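Local atomic coordinates of putative HTH-type transcriptional regulator PF0864 (Pyrococcus furiosus, PDB entry 2IA0), a protein that probably binds specific DNA sequences as a dimeric transcriptional regulator of the AsnC family. Residues L79-V84 with E118-A123. Residues are numbered along the deposited sequence; the frame is centred on the assembly and turned at random.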
ATOM      1  N   LEU A  79      -5.134   9.687   6.713  1.00  7.19           N
ATOM      2  CA  LEU A  79      -3.876  10.172   6.197  1.00  7.63           C
ATOM      3  C   LEU A  79      -3.522  11.472   6.949  1.00  7.67           C
ATOM      4  O   LEU A  79      -4.369  12.314   7.194  1.00  7.09           O
ATOM      5  CB  LEU A  79      -4.005  10.400   4.697  1.00  8.01           C
ATOM      6  CG  LEU A  79      -2.956  11.255   4.001  1.00  8.72           C
ATOM      7  CD1 LEU A  79      -1.682  10.405   3.784  1.00 10.70           C
ATOM      8  CD2 LEU A  79      -3.538  11.746   2.687  1.00  8.91           C
ATOM      9  N   ILE A  80      -2.262  11.603   7.343  1.00  8.90           N
ATOM     10  CA  ILE A  80      -1.798  12.749   8.140  1.00  8.89           C
ATOM     11  C   ILE A  80      -0.697  13.470   7.393  1.00  9.34           C
ATOM     12  O   ILE A  80       0.229  12.844   6.920  1.00  8.94           O
ATOM     13  CB  ILE A  80      -1.260  12.266   9.498  1.00  8.98           C
ATOM     14  CG1 ILE A  80      -2.317  11.379  10.174  1.00  6.43           C
ATOM     15  CG2 ILE A  80      -0.853  13.468  10.392  1.00  7.39           C
ATOM     16  CD1 ILE A  80      -1.965  10.958  11.532  1.00  7.34           C
ATOM     17  N   VAL A  81      -0.813  14.785   7.260  1.00 10.54           N
ATOM     18  CA  VAL A  81       0.253  15.572   6.637  1.00 10.59           C
ATOM     19  C   VAL A  81       0.789  16.634   7.588  1.00 11.35           C
ATOM     20  O   VAL A  81       0.076  17.545   7.994  1.00 11.26           O
ATOM     21  CB  VAL A  81      -0.164  16.191   5.289  1.00 10.93           C
ATOM     22  CG1 VAL A  81       1.073  16.824   4.581  1.00 10.35           C
ATOM     23  CG2 VAL A  81      -0.817  15.122   4.397  1.00  7.92           C
ATOM     24  N   LEU A  82       2.059  16.471   7.949  1.00 11.94           N
ATOM     25  CA  LEU A  82       2.767  17.349   8.865  1.00 12.21           C
ATOM     26  C   LEU A  82       3.731  18.224   8.079  1.00 12.98           C
ATOM     27  O   LEU A  82       4.440  17.734   7.214  1.00 12.83           O
ATOM     28  CB  LEU A  82       3.592  16.502   9.852  1.00 11.79           C
ATOM     29  CG  LEU A  82       2.876  15.449  10.688  1.00 11.65           C
ATOM     30  CD1 LEU A  82       3.856  14.847  11.663  1.00 12.81           C
ATOM     31  CD2 LEU A  82       1.702  16.061  11.420  1.00 13.48           C
ATOM     32  N   GLU A  83       3.787  19.506   8.401  1.00 14.11           N
ATOM     33  CA  GLU A  83       4.783  20.390   7.806  1.00 15.90           C
ATOM     34  C   GLU A  83       5.619  21.001   8.926  1.00 16.57           C
ATOM     35  O   GLU A  83       5.081  21.623   9.839  1.00 16.65           O
ATOM     36  CB  GLU A  83       4.103  21.490   6.979  1.00 16.07           C
ATOM     37  CG  GLU A  83       5.061  22.499   6.339  1.00 17.35           C
ATOM     38  CD  GLU A  83       4.332  23.662   5.676  1.00 20.35           C
ATOM     39  OE1 GLU A  83       3.143  23.900   5.991  1.00 22.73           O
ATOM     40  OE2 GLU A  83       4.946  24.358   4.840  1.00 23.12           O
ATOM     41  N   VAL A  84       6.928  20.816   8.848  1.00 17.54           N
ATOM     42  CA  VAL A  84       7.848  21.359   9.847  1.00 19.11           C
ATOM     43  C   VAL A  84       8.109  22.837   9.585  1.00 20.04           C
ATOM     44  O   VAL A  84       8.243  23.253   8.433  1.00 20.09           O
ATOM     45  CB  VAL A  84       9.140  20.512   9.939  1.00 18.71           C
ATOM     46  CG1 VAL A  84      10.130  21.152  10.856  1.00 19.58           C
ATOM     47  CG2 VAL A  84       8.792  19.113  10.484  1.00 19.30           C
ATOM     48  N   GLU A 118      11.461  18.810   1.501  1.00 14.68           N
ATOM     49  CA  GLU A 118      12.410  18.937   2.584  1.00 16.09           C
ATOM     50  C   GLU A 118      11.715  18.999   3.930  1.00 15.58           C
ATOM     51  O   GLU A 118      12.373  18.760   4.939  1.00 15.69           O
ATOM     52  CB  GLU A 118      13.284  20.190   2.396  1.00 17.18           C
ATOM     53  CG  GLU A 118      14.268  20.113   1.207  1.00 22.27           C
ATOM     54  CD  GLU A 118      15.042  21.414   1.000  1.00 28.95           C
ATOM     55  OE1 GLU A 118      14.809  22.380   1.781  1.00 32.16           O
ATOM     56  OE2 GLU A 118      15.878  21.488   0.050  1.00 30.32           O
ATOM     57  N   ASP A 119      10.408  19.311   3.949  1.00 14.64           N
ATOM     58  CA  ASP A 119       9.737  19.753   5.184  1.00 14.21           C
ATOM     59  C   ASP A 119       8.482  19.029   5.676  1.00 13.37           C
ATOM     60  O   ASP A 119       8.012  19.341   6.775  1.00 10.94           O
ATOM     61  CB  ASP A 119       9.510  21.291   5.213  1.00 14.72           C
ATOM     62  CG  ASP A 119       8.879  21.865   3.904  1.00 17.13           C
ATOM     63  OD1 ASP A 119       9.032  23.089   3.691  1.00 19.96           O
ATOM     64  OD2 ASP A 119       8.249  21.142   3.090  1.00 17.08           O
ATOM     65  N   LYS A 120       7.961  18.062   4.899  1.00 13.77           N
ATOM     66  CA  LYS A 120       6.700  17.345   5.263  1.00 14.05           C
ATOM     67  C   LYS A 120       6.809  15.843   5.558  1.00 14.35           C
ATOM     68  O   LYS A 120       7.634  15.137   4.989  1.00 14.59           O
ATOM     69  CB  LYS A 120       5.621  17.560   4.198  1.00 13.75           C
ATOM     70  CG  LYS A 120       5.434  18.996   3.818  1.00 14.39           C
ATOM     71  CD  LYS A 120       4.141  19.238   3.069  1.00 17.24           C
ATOM     72  CE  LYS A 120       4.199  20.614   2.418  1.00 17.54           C
ATOM     73  NZ  LYS A 120       5.574  20.762   1.852  1.00 17.58           N
ATOM     74  N   ILE A 121       5.946  15.362   6.448  1.00 14.82           N
ATOM     75  CA  ILE A 121       5.847  13.927   6.740  1.00 14.66           C
ATOM     76  C   ILE A 121       4.426  13.525   6.464  1.00 14.46           C
ATOM     77  O   ILE A 121       3.496  14.195   6.888  1.00 14.22           O
ATOM     78  CB  ILE A 121       6.196  13.554   8.190  1.00 14.67           C
ATOM     79  CG1 ILE A 121       7.620  13.963   8.526  1.00 14.79           C
ATOM     80  CG2 ILE A 121       6.047  12.046   8.451  1.00 14.48           C
ATOM     81  CD1 ILE A 121       7.661  14.994   9.639  1.00 17.14           C
ATOM     82  N   ILE A 122       4.295  12.428   5.725  1.00 14.43           N
ATOM     83  CA  ILE A 122       3.034  11.832   5.341  1.00 14.65           C
ATOM     84  C   ILE A 122       2.934  10.503   6.087  1.00 14.06           C
ATOM     85  O   ILE A 122       3.863   9.710   6.046  1.00 14.17           O
ATOM     86  CB  ILE A 122       3.068  11.604   3.814  1.00 15.43           C
ATOM     87  CG1 ILE A 122       3.132  12.957   3.091  1.00 16.81           C
ATOM     88  CG2 ILE A 122       1.909  10.765   3.350  1.00 14.86           C
ATOM     89  CD1 ILE A 122       3.493  12.835   1.663  1.00 21.63           C
ATOM     90  N   ALA A 123       1.834  10.285   6.797  1.00 13.19           N
ATOM     91  CA  ALA A 123       1.598   9.024   7.504  1.00 12.39           C
ATOM     92  C   ALA A 123       0.207   8.456   7.262  1.00 12.29           C
ATOM     93  O   ALA A 123      -0.755   9.193   7.134  1.00 12.91           O
ATOM     94  CB  ALA A 123       1.842   9.159   9.007  1.00 11.52           C
TER
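Ile80 and Ala123, then Leu82 and Ile121, form antiparallel hydrogen-bonded pairs, each closed by two backbone bonds; Leu82 N to Ile121 O (2.9 Å) is nearly straight at the hydrogen, 178°. A fifth bond, from Val84 N to Asp119 O (2.8 Å), extends the pairing to the residue just before strand 120-127. On the face bearing Ile80, Leu82, Ile121 and Ala123, the pairs meet at their CB atoms, 4.3 Å apart for Leu82 and Ile121. Helix 91-105 covers Ile121 and the neighbouring Val84. On the other face Leu79 and Ile122 lie side by side, Leu79 CD1 against Ile122 CG2 at 3.6 Å, while Lys120 sends CD obliquely over Val81 CG1 (4.2 Å). A bend at chi4 (42°) brings Lys120 NZ to the syn side of the Asp119 carboxylate, well out of its plane, in a salt bridge to OD2 (3.0 Å). That ammonium may also temper the repulsion between Glu83 OE2 and Asp119 OD1, 4.4 Å apart; Glu83 OE1 is hydrogen-bonded to His149 of strand 147-154. Phe153 of the second subunit packs on Val81, Lys120 and Ile122. The two central strands thus turn one face to helix 91-105 and the other to the second subunit, as in the dimeric alpha+beta barrel of AsnC-family regulators.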